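Side-chain contacts in protein kinase A regulatory subunit, putative (Trypanosoma cruzi, PDB 6FTF), which binds 7-cyano-7-deazainosine in its two cyclic nucleotide-binding domains and probably restrains the catalytic subunit of a cAMP-independent protein kinase A: residues 48-51 against 52-55; 36-39 against 40-44; 23-26 against 27-30. One frame throughout, in Å; residues are numbered along the deposited sequence.

Contact 1. Residues 48-51 against 52-55; sequences FLNT and KDIK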
ATOM      1  N   PHE A  48       8.003  -3.229  -4.224  1.00  9.12           N
ATOM      2  CA  PHE A  48       8.523  -3.710  -5.497  1.00 10.53           C
ATOM      3  C   PHE A  48       9.755  -4.598  -5.349  1.00 11.19           C
ATOM      4  O   PHE A  48      10.434  -4.877  -6.336  1.00 14.38           O
ATOM      5  CB  PHE A  48       8.659  -2.544  -6.495  1.00 12.74           C
ATOM      6  CG  PHE A  48       7.319  -1.923  -6.810  1.00 11.98           C
ATOM      7  CD1 PHE A  48       6.448  -2.552  -7.696  1.00 14.92           C
ATOM      8  CD2 PHE A  48       6.871  -0.795  -6.130  1.00 10.65           C
ATOM      9  CE1 PHE A  48       5.188  -2.055  -7.927  1.00 15.32           C
ATOM     10  CE2 PHE A  48       5.613  -0.286  -6.361  1.00 11.45           C
ATOM     11  CZ  PHE A  48       4.761  -0.912  -7.264  1.00 14.18           C
ATOM     12  N   LEU A  49      10.021  -5.104  -4.153  1.00 10.53           N
ATOM     13  CA  LEU A  49      11.046  -6.120  -3.968  1.00 10.46           C
ATOM     14  C   LEU A  49      10.490  -7.497  -4.294  1.00 10.78           C
ATOM     15  O   LEU A  49       9.361  -7.832  -3.940  1.00 12.57           O
ATOM     16  CB  LEU A  49      11.527  -6.118  -2.519  1.00 11.45           C
ATOM     17  CG  LEU A  49      12.268  -4.870  -2.049  1.00 15.10           C
ATOM     18  CD1 LEU A  49      12.862  -5.137  -0.674  1.00 15.57           C
ATOM     19  CD2 LEU A  49      13.345  -4.427  -3.016  1.00 22.31           C
ATOM     20  N   ASN A  50      11.321  -8.318  -4.916  1.00 12.06           N
ATOM     21  CA  ASN A  50      10.938  -9.696  -5.184  1.00 13.05           C
ATOM     22  C   ASN A  50      11.136 -10.566  -3.941  1.00 12.93           C
ATOM     23  O   ASN A  50      11.656 -10.126  -2.913  1.00 12.14           O
ATOM     24  CB  ASN A  50      11.685 -10.239  -6.409  1.00 14.91           C
ATOM     25  CG  ASN A  50      13.195 -10.307  -6.216  1.00 14.55           C
ATOM     26  OD1 ASN A  50      13.702 -10.597  -5.135  1.00 15.34           O
ATOM     27  ND2 ASN A  50      13.931 -10.089  -7.302  1.00 18.33           N
ATOM     28  N   THR A  51      10.699 -11.825  -4.040  1.00 13.55           N
ATOM     29  CA  THR A  51      10.696 -12.707  -2.874  1.00 14.83           C
ATOM     30  C   THR A  51      12.097 -12.918  -2.319  1.00 13.64           C
ATOM     31  O   THR A  51      12.296 -12.893  -1.092  1.00 13.05           O
ATOM     32  CB  THR A  51      10.052 -14.041  -3.239  1.00 19.27           C
ATOM     33  OG1 THR A  51       8.702 -13.798  -3.654  1.00 23.50           O
ATOM     34  CG2 THR A  51      10.055 -15.008  -2.052  1.00 22.96           C
ATOM     35  N   LYS A  52      13.081 -13.136  -3.195  1.00 12.41           N
ATOM     36  CA  LYS A  52      14.446 -13.338  -2.728  1.00 13.15           C
ATOM     37  C   LYS A  52      14.913 -12.133  -1.924  1.00 11.98           C
ATOM     38  O   LYS A  52      15.457 -12.273  -0.820  1.00 12.01           O
ATOM     39  CB  LYS A  52      15.377 -13.585  -3.916  1.00 15.66           C
ATOM     40  CG  LYS A  52      16.835 -13.778  -3.528  1.00 17.54           C
ATOM     41  CD  LYS A  52      17.705 -13.992  -4.773  1.00 21.79           C
ATOM     42  CE  LYS A  52      19.187 -13.976  -4.451  1.00 34.88           C
ATOM     43  NZ  LYS A  52      20.015 -14.357  -5.634  1.00 37.10           N
ATOM     44  N   ASP A  53      14.665 -10.933  -2.448  1.00 11.60           N
ATOM     45  CA  ASP A  53      15.142  -9.722  -1.788  1.00 11.79           C
ATOM     46  C   ASP A  53      14.381  -9.431  -0.501  1.00 11.25           C
ATOM     47  O   ASP A  53      14.978  -8.952   0.471  1.00 11.38           O
ATOM     48  CB  ASP A  53      15.079  -8.533  -2.740  1.00 15.02           C
ATOM     49  CG  ASP A  53      16.138  -8.605  -3.829  1.00 22.97           C
ATOM     50  OD1 ASP A  53      17.017  -9.501  -3.766  1.00 24.22           O
ATOM     51  OD2 ASP A  53      16.093  -7.754  -4.742  1.00 23.67           O
ATOM     52  N   ILE A  54      13.072  -9.687  -0.472  1.00 10.63           N
ATOM     53  CA  ILE A  54      12.302  -9.592   0.775  1.00 10.85           C
ATOM     54  C   ILE A  54      12.952 -10.444   1.854  1.00 10.04           C
ATOM     55  O   ILE A  54      13.078 -10.025   3.012  1.00 10.92           O
ATOM     56  CB  ILE A  54      10.834 -10.023   0.541  1.00 11.54           C
ATOM     57  CG1 ILE A  54      10.061  -8.947  -0.236  1.00 11.54           C
ATOM     58  CG2 ILE A  54      10.135 -10.364   1.874  1.00 13.48           C
ATOM     59  CD1 ILE A  54       9.757  -7.707   0.558  1.00 13.68           C
ATOM     60  N   LYS A  55      13.330 -11.675   1.501  1.00 10.93           N
ATOM     61  CA  LYS A  55      13.896 -12.572   2.496  1.00 10.85           C
ATOM     62  C   LYS A  55      15.302 -12.139   2.915  1.00 11.37           C
ATOM     63  O   LYS A  55      15.666 -12.315   4.081  1.00 11.31           O
ATOM     64  CB  LYS A  55      13.803 -14.023   2.023  1.00 13.35           C
ATOM     65  CG  LYS A  55      12.356 -14.498   1.989  1.00 17.00           C
ATOM     66  CD  LYS A  55      12.195 -15.891   1.407  1.00 25.38           C
ATOM     67  CE  LYS A  55      12.650 -16.962   2.375  1.00 34.78           C
ATOM     68  NZ  LYS A  55      12.463 -18.333   1.801  1.00 36.02           N
TER
HETATM   69  O   HOH W   1      13.740  -7.020  -5.722  1.00 18.83           O
HETATM   70  O   HOH W   2      16.776 -10.936  -6.543  1.00 38.41           O
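Asn50 swings CG into the place between its own backbone N and carbonyl carbon (chi1 63°), while Asp53, three residues on, keeps CG beside its backbone N (chi1 -72°). The first torsion folds the amide over the opening turn of helix 51-60; the second brings the carboxylate back to meet it. Asn50 OD1 then lies 2.9 Å from Asp53 N and accepts its proton in a nearly straight bond, the donor standing almost straight ahead of the side-chain carbonyl. Asparagine suits this N-cap because its short amide can offer an acceptor to an N-H of the first turn that has no earlier helical carbonyl to use.

Amide and carboxylate planes are turned 43° apart, and two waters tie Asp53 to Asn50, one through the backbone N-H and the other between the amide and the carboxylate. The first accepts from Asn50 N at 2.9 Å and donates to Asp53 OD2 at 2.7 Å. The other takes a proton from Asn50 ND2 and gives one to Asp53 OD1. In a capping box the acidic side chain would receive the N-cap N-H directly; here the first water stands between them. The negative charge of Asp53 at this end of the helix should also be favoured by the helix dipole.

Just outside the cap, Leu49 CB rests 3.9 Å from Ile54 CD1, apolar residues bracketing the N-cap as in a hydrophobic staple. The beta-branched Ile54 continues inward, where it packs on Thr37 and Leu40 of helix 30-42. Regular helical bonding has already begun: Ile54 N donates to Asn50 O at 2.9 Å, and Lys55 N donates to Thr51 O at 3.0 Å. Thr51 and Lys55, one turn apart, run side by side pointing the same way, the threonine methyl CG2 4.2 Å from the lysine's aliphatic stem at CD.

Contact 2. Residues 36-39 against 40-44; sequences ITKL and LTHNV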
ATOM      1  N   ILE A  36       8.260 -12.056   9.728  1.00  9.51           N
ATOM      2  CA  ILE A  36       8.867 -10.822   9.244  1.00  9.45           C
ATOM      3  C   ILE A  36       8.494 -10.590   7.793  1.00  9.94           C
ATOM      4  O   ILE A  36       8.154  -9.470   7.394  1.00  9.83           O
ATOM      5  CB  ILE A  36      10.392 -10.860   9.424  1.00  9.68           C
ATOM      6  CG1 ILE A  36      10.764 -11.021  10.894  1.00  9.98           C
ATOM      7  CG2 ILE A  36      10.999  -9.629   8.864  1.00 10.82           C
ATOM      8  CD1 ILE A  36      12.171 -11.453  11.093  1.00 11.97           C
ATOM      9  N   THR A  37       8.542 -11.626   6.965  0.54  8.76           N
ATOM     10  CA  THR A  37       8.239 -11.384   5.560  0.54 11.26           C
ATOM     11  C   THR A  37       6.786 -10.989   5.361  0.54 11.40           C
ATOM     12  O   THR A  37       6.480 -10.226   4.433  0.54 10.09           O
ATOM     13  CB  THR A  37       8.593 -12.583   4.686  0.54 10.96           C
ATOM     14  OG1 THR A  37       7.831 -13.723   5.100  0.54 10.71           O
ATOM     15  CG2 THR A  37      10.090 -12.867   4.752  0.54 12.72           C
ATOM     16  N   LYS A  38       5.878 -11.472   6.210  1.00 10.33           N
ATOM     17  CA  LYS A  38       4.506 -10.990   6.120  1.00 11.65           C
ATOM     18  C   LYS A  38       4.424  -9.502   6.436  1.00 10.93           C
ATOM     19  O   LYS A  38       3.723  -8.751   5.742  1.00 12.15           O
ATOM     20  CB  LYS A  38       3.604 -11.805   7.036  1.00 13.85           C
ATOM     21  CG  LYS A  38       2.119 -11.514   6.845  1.00 26.50           C
ATOM     22  CD  LYS A  38       1.263 -12.414   7.727  1.00 43.61           C
ATOM     23  CE  LYS A  38       1.657 -13.880   7.566  1.00 59.66           C
ATOM     24  NZ  LYS A  38       1.497 -14.373   6.167  1.00 72.98           N
ATOM     25  N   LEU A  39       5.152  -9.039   7.452  1.00  9.18           N
ATOM     26  CA  LEU A  39       5.173  -7.605   7.713  1.00  9.93           C
ATOM     27  C   LEU A  39       5.701  -6.848   6.500  1.00 10.05           C
ATOM     28  O   LEU A  39       5.144  -5.817   6.103  1.00 10.01           O
ATOM     29  CB  LEU A  39       6.042  -7.286   8.928  1.00  9.67           C
ATOM     30  CG  LEU A  39       5.541  -7.799  10.286  1.00 10.60           C
ATOM     31  CD1 LEU A  39       6.605  -7.583  11.346  1.00 12.09           C
ATOM     32  CD2 LEU A  39       4.263  -7.109  10.699  1.00 12.70           C
ATOM     33  N   LEU A  40       6.784  -7.331   5.908  1.00  8.81           N
ATOM     34  CA  LEU A  40       7.391  -6.612   4.799  1.00  9.08           C
ATOM     35  C   LEU A  40       6.495  -6.593   3.570  1.00  8.97           C
ATOM     36  O   LEU A  40       6.422  -5.572   2.872  1.00  9.77           O
ATOM     37  CB  LEU A  40       8.730  -7.241   4.454  1.00  9.52           C
ATOM     38  CG  LEU A  40       9.794  -7.253   5.541  1.00  9.57           C
ATOM     39  CD1 LEU A  40      11.003  -7.909   4.925  1.00 14.79           C
ATOM     40  CD2 LEU A  40      10.067  -5.843   6.038  1.00 14.12           C
ATOM     41  N   THR A  41       5.826  -7.702   3.267  1.00  8.90           N
ATOM     42  CA  THR A  41       5.032  -7.753   2.047  1.00  9.34           C
ATOM     43  C   THR A  41       3.743  -6.949   2.141  1.00  8.72           C
ATOM     44  O   THR A  41       3.098  -6.721   1.104  1.00 11.20           O
ATOM     45  CB  THR A  41       4.730  -9.185   1.616  1.00 11.83           C
ATOM     46  OG1 THR A  41       3.984  -9.838   2.631  1.00 13.84           O
ATOM     47  CG2 THR A  41       6.011  -9.971   1.318  1.00 15.48           C
ATOM     48  N   HIS A  42       3.348  -6.511   3.328  1.00  9.33           N
ATOM     49  CA  HIS A  42       2.192  -5.638   3.458  1.00 10.43           C
ATOM     50  C   HIS A  42       2.565  -4.193   3.732  1.00  9.93           C
ATOM     51  O   HIS A  42       1.675  -3.350   3.830  1.00 12.37           O
ATOM     52  CB  HIS A  42       1.252  -6.163   4.550  1.00 11.56           C
ATOM     53  CG  HIS A  42       0.594  -7.447   4.173  1.00 12.72           C
ATOM     54  ND1 HIS A  42       1.227  -8.667   4.279  1.00 24.48           N
ATOM     55  CD2 HIS A  42      -0.619  -7.700   3.629  1.00 16.40           C
ATOM     56  CE1 HIS A  42       0.420  -9.619   3.844  1.00 26.78           C
ATOM     57  NE2 HIS A  42      -0.708  -9.059   3.447  1.00 19.69           N
ATOM     58  N   ASN A  43       3.847  -3.878   3.828  1.00  9.23           N
ATOM     59  CA  ASN A  43       4.300  -2.520   4.087  1.00  8.59           C
ATOM     60  C   ASN A  43       4.794  -1.889   2.796  1.00  8.78           C
ATOM     61  O   ASN A  43       5.625  -2.467   2.091  1.00  8.43           O
ATOM     62  CB  ASN A  43       5.408  -2.521   5.143  1.00 10.04           C
ATOM     63  CG  ASN A  43       5.851  -1.128   5.501  1.00  9.83           C
ATOM     64  OD1 ASN A  43       6.473  -0.441   4.696  1.00 10.42           O
ATOM     65  ND2 ASN A  43       5.548  -0.693   6.717  1.00 10.58           N
ATOM     66  N   VAL A  44       4.296  -0.695   2.496  1.00  8.48           N
ATOM     67  CA  VAL A  44       4.522  -0.091   1.188  1.00  8.33           C
ATOM     68  C   VAL A  44       5.986   0.177   0.868  1.00  8.28           C
ATOM     69  O   VAL A  44       6.323   0.328  -0.314  1.00  8.78           O
ATOM     70  CB  VAL A  44       3.711   1.203   1.001  1.00 10.79           C
ATOM     71  CG1 VAL A  44       2.239   0.951   1.220  1.00 12.58           C
ATOM     72  CG2 VAL A  44       4.256   2.323   1.889  1.00 10.50           C
TER
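Ile36 meets Leu40 one helical turn on: Ile36 O accepts from Leu40 N at 2.9 Å, and the branch methyl Ile36 CG2 lies 4.3 Å from Leu40 CG. Both are buried aliphatic residues, suited to a helix face that also touches Met61. Thr37 O takes the proton of Thr41 N at 2.9 Å. The hydroxyl Thr41 OG1 also lies 3.1 Å from Thr37 O.

Lys38 O has a different chief partner. His42 ND1 donates to it at 2.9 Å, with an N-H...O angle of 162° and the oxygen at the ring's edge, close to its plane. The backbone bond from His42 N to Lys38 O is weak. With CG anti to its backbone N (chi1 -171°), the Lys38 chain runs beside the imidazole, CG being 3.9 Å from His42 CE1. Leu39 O receives another weak bond from His42 N, while the Leu39 side chain packs on Trp134 of the barrel.

Beyond the helix, Asn43 OD1 accepts from Leu45 N, and ND2 reaches Gly106 O. The turn, its weak backbone bonds supplemented by a side-chain donor, closes the first helix of what is probably the N3A motif of regulatory subunits, in which a 3-10 link, here beginning at Val44, leads to helix 51-60.

Contact 3. Residues 23-26 against 27-30; sequences APYF and EKSE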
ATOM      1  N   ALA A  23      24.020  -7.773   2.466  1.00 13.72           N
ATOM      2  CA  ALA A  23      23.373  -7.420   3.711  1.00 12.69           C
ATOM      3  C   ALA A  23      23.844  -8.336   4.837  1.00 14.98           C
ATOM      4  O   ALA A  23      24.191  -9.500   4.604  1.00 16.01           O
ATOM      5  CB  ALA A  23      21.869  -7.583   3.563  1.00 15.13           C
ATOM      6  N   PRO A  24      23.828  -7.854   6.074  1.00 13.71           N
ATOM      7  CA  PRO A  24      24.065  -8.758   7.200  1.00 14.17           C
ATOM      8  C   PRO A  24      22.976  -9.806   7.262  1.00 12.97           C
ATOM      9  O   PRO A  24      21.863  -9.601   6.787  1.00 12.90           O
ATOM     10  CB  PRO A  24      24.027  -7.836   8.420  1.00 19.56           C
ATOM     11  CG  PRO A  24      23.276  -6.663   8.001  1.00 19.78           C
ATOM     12  CD  PRO A  24      23.488  -6.498   6.521  1.00 14.00           C
ATOM     13  N   TYR A  25      23.312 -10.945   7.855  1.00 14.64           N
ATOM     14  CA  TYR A  25      22.348 -12.012   8.069  1.00 14.21           C
ATOM     15  C   TYR A  25      22.419 -12.422   9.526  1.00 12.74           C
ATOM     16  O   TYR A  25      23.475 -12.851  10.005  1.00 15.63           O
ATOM     17  CB  TYR A  25      22.573 -13.229   7.154  1.00 16.63           C
ATOM     18  CG  TYR A  25      21.576 -14.347   7.431  1.00 17.40           C
ATOM     19  CD1 TYR A  25      20.206 -14.096   7.441  1.00 22.27           C
ATOM     20  CD2 TYR A  25      22.002 -15.644   7.722  1.00 24.51           C
ATOM     21  CE1 TYR A  25      19.284 -15.100   7.719  1.00 19.95           C
ATOM     22  CE2 TYR A  25      21.083 -16.659   7.992  1.00 24.90           C
ATOM     23  CZ  TYR A  25      19.722 -16.377   7.991  1.00 25.69           C
ATOM     24  OH  TYR A  25      18.787 -17.363   8.276  1.00 27.01           O
ATOM     25  N   PHE A  26      21.312 -12.269  10.224  1.00 12.67           N
ATOM     26  CA  PHE A  26      21.156 -12.757  11.583  1.00 13.85           C
ATOM     27  C   PHE A  26      20.205 -13.932  11.488  1.00 14.39           C
ATOM     28  O   PHE A  26      19.054 -13.772  11.078  1.00 14.08           O
ATOM     29  CB  PHE A  26      20.592 -11.658  12.480  1.00 15.65           C
ATOM     30  CG  PHE A  26      21.444 -10.426  12.515  1.00 15.85           C
ATOM     31  CD1 PHE A  26      22.542 -10.359  13.356  1.00 19.67           C
ATOM     32  CD2 PHE A  26      21.167  -9.348  11.701  1.00 15.38           C
ATOM     33  CE1 PHE A  26      23.334  -9.237  13.388  1.00 23.59           C
ATOM     34  CE2 PHE A  26      21.957  -8.225  11.733  1.00 17.45           C
ATOM     35  CZ  PHE A  26      23.045  -8.172  12.577  1.00 21.73           C
ATOM     36  N   GLU A  27      20.690 -15.116  11.847  1.00 16.94           N
ATOM     37  CA  GLU A  27      19.967 -16.341  11.520  1.00 18.42           C
ATOM     38  C   GLU A  27      18.536 -16.295  12.041  1.00 15.37           C
ATOM     39  O   GLU A  27      18.284 -15.879  13.175  1.00 17.17           O
ATOM     40  CB  GLU A  27      20.697 -17.561  12.089  1.00 28.11           C
ATOM     41  CG  GLU A  27      20.250 -18.859  11.435  1.00 43.94           C
ATOM     42  CD  GLU A  27      20.604 -20.084  12.252  1.00 59.31           C
ATOM     43  OE1 GLU A  27      21.399 -19.957  13.207  1.00 63.38           O
ATOM     44  OE2 GLU A  27      20.076 -21.174  11.941  1.00 65.43           O
ATOM     45  N   LYS A  28      17.605 -16.718  11.191  1.00 15.97           N
ATOM     46  CA  LYS A  28      16.182 -16.696  11.484  1.00 16.26           C
ATOM     47  C   LYS A  28      15.645 -18.113  11.393  1.00 15.92           C
ATOM     48  O   LYS A  28      16.057 -18.889  10.523  1.00 16.62           O
ATOM     49  CB  LYS A  28      15.428 -15.852  10.453  1.00 14.92           C
ATOM     50  CG  LYS A  28      15.814 -14.391  10.384  1.00 12.63           C
ATOM     51  CD  LYS A  28      15.474 -13.664  11.674  1.00 14.17           C
ATOM     52  CE  LYS A  28      15.654 -12.170  11.565  1.00 12.68           C
ATOM     53  NZ  LYS A  28      17.046 -11.781  11.402  1.00 15.72           N
ATOM     54  N   SER A  29      14.715 -18.447  12.285  1.00 14.09           N
ATOM     55  CA  SER A  29      13.953 -19.667  12.134  1.00 13.94           C
ATOM     56  C   SER A  29      12.943 -19.493  10.997  1.00 12.71           C
ATOM     57  O   SER A  29      12.646 -18.378  10.554  1.00 12.50           O
ATOM     58  CB  SER A  29      13.202 -19.957  13.426  1.00 14.77           C
ATOM     59  OG  SER A  29      12.172 -18.999  13.572  1.00 12.63           O
ATOM     60  N   GLU A  30      12.375 -20.608  10.538  1.00 14.79           N
ATOM     61  CA  GLU A  30      11.337 -20.526   9.523  1.00 14.50           C
ATOM     62  C   GLU A  30      10.157 -19.699  10.013  1.00 12.83           C
ATOM     63  O   GLU A  30       9.607 -18.888   9.264  1.00 13.06           O
ATOM     64  CB  GLU A  30      10.878 -21.929   9.137  1.00 17.38           C
ATOM     65  CG  GLU A  30       9.947 -21.944   7.934  1.00 51.12           C
ATOM     66  CD  GLU A  30       9.432 -23.330   7.610  1.00 79.22           C
ATOM     67  OE1 GLU A  30       8.197 -23.523   7.608  1.00 79.41           O
ATOM     68  OE2 GLU A  30      10.263 -24.229   7.366  1.00 79.98           O
TER
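Lys28 curls back on Phe26, and its chain can be followed atom by atom. CB passes 4.3 Å from Tyr25 OH. CG, anti to the carbonyl carbon, comes within 3.4 Å of Phe26 O, and the bend at chi2 (-65°) keeps the chain circling that oxygen instead of running outward: CD is still only 3.6 Å from Phe26 O. CE stays in the same neighbourhood, and a second bend, at chi4, brings NZ round to bond Phe26 O at 2.8 Å. The ammonium also passes 3.7 Å from Phe26 CB. Its grip extends further, since NZ donates to Met61 O and Gly59 O as well, at the end of helix 51-60. The side chain also touches Trp134 and Met33, and its CE packs on Ile36, so a long flexible lysine is apt here: it has an apolar stem for the packing and three N-H bonds for the carbonyls.

On the backbone of the same residue, Lys28 N donates to Tyr25 OH at 3.2 Å, an almost straight bond of 166°. Tyrosine serves because its rigid ring, CG anti to the backbone N, carries the hydroxyl three residues along the chain. The ring also covers the main chain of Glu27: CA sits over one face, 4.0 Å from the centroid of the Tyr25 ring and 30° off its normal, a CH-pi contact. The Glu27 side chain crosses the phenol end, CG lying 3.8 Å from Tyr25 OH.

This irregular stretch is thus held by side chains bonding to its own backbone, and by Phe26 pairing with Gly59. Three carbonyl oxygens gathered round one amine would be expected to favour the protonated lysine, so the contact is probably electrostatic as well as directional.

Overall arrangement
Contact 3 comes first from the N terminus, in the extended segment ahead of helix 30-42, which Ser29 caps. Contact 2 forms the last turns of that helix, and contact 1 starts helix 51-60, which leads to the strand 62-67 of the first barrel. The three lie in series, each within one continuous stretch, without nesting or crossing. Contacts 1 and 2 meet where the helices pack, Ile54 CG2 being 3.8 Å from Thr37 CG2. Contacts 2 and 3 meet through Ile36 CD1 and Lys28 CE, 3.6 Å apart, whereas contacts 1 and 3 do not touch. Contacts 2 and 3 both reach Trp134 of strand 130-137, and contact 2 also bonds, through Thr41 O, to Arg262 in the second domain.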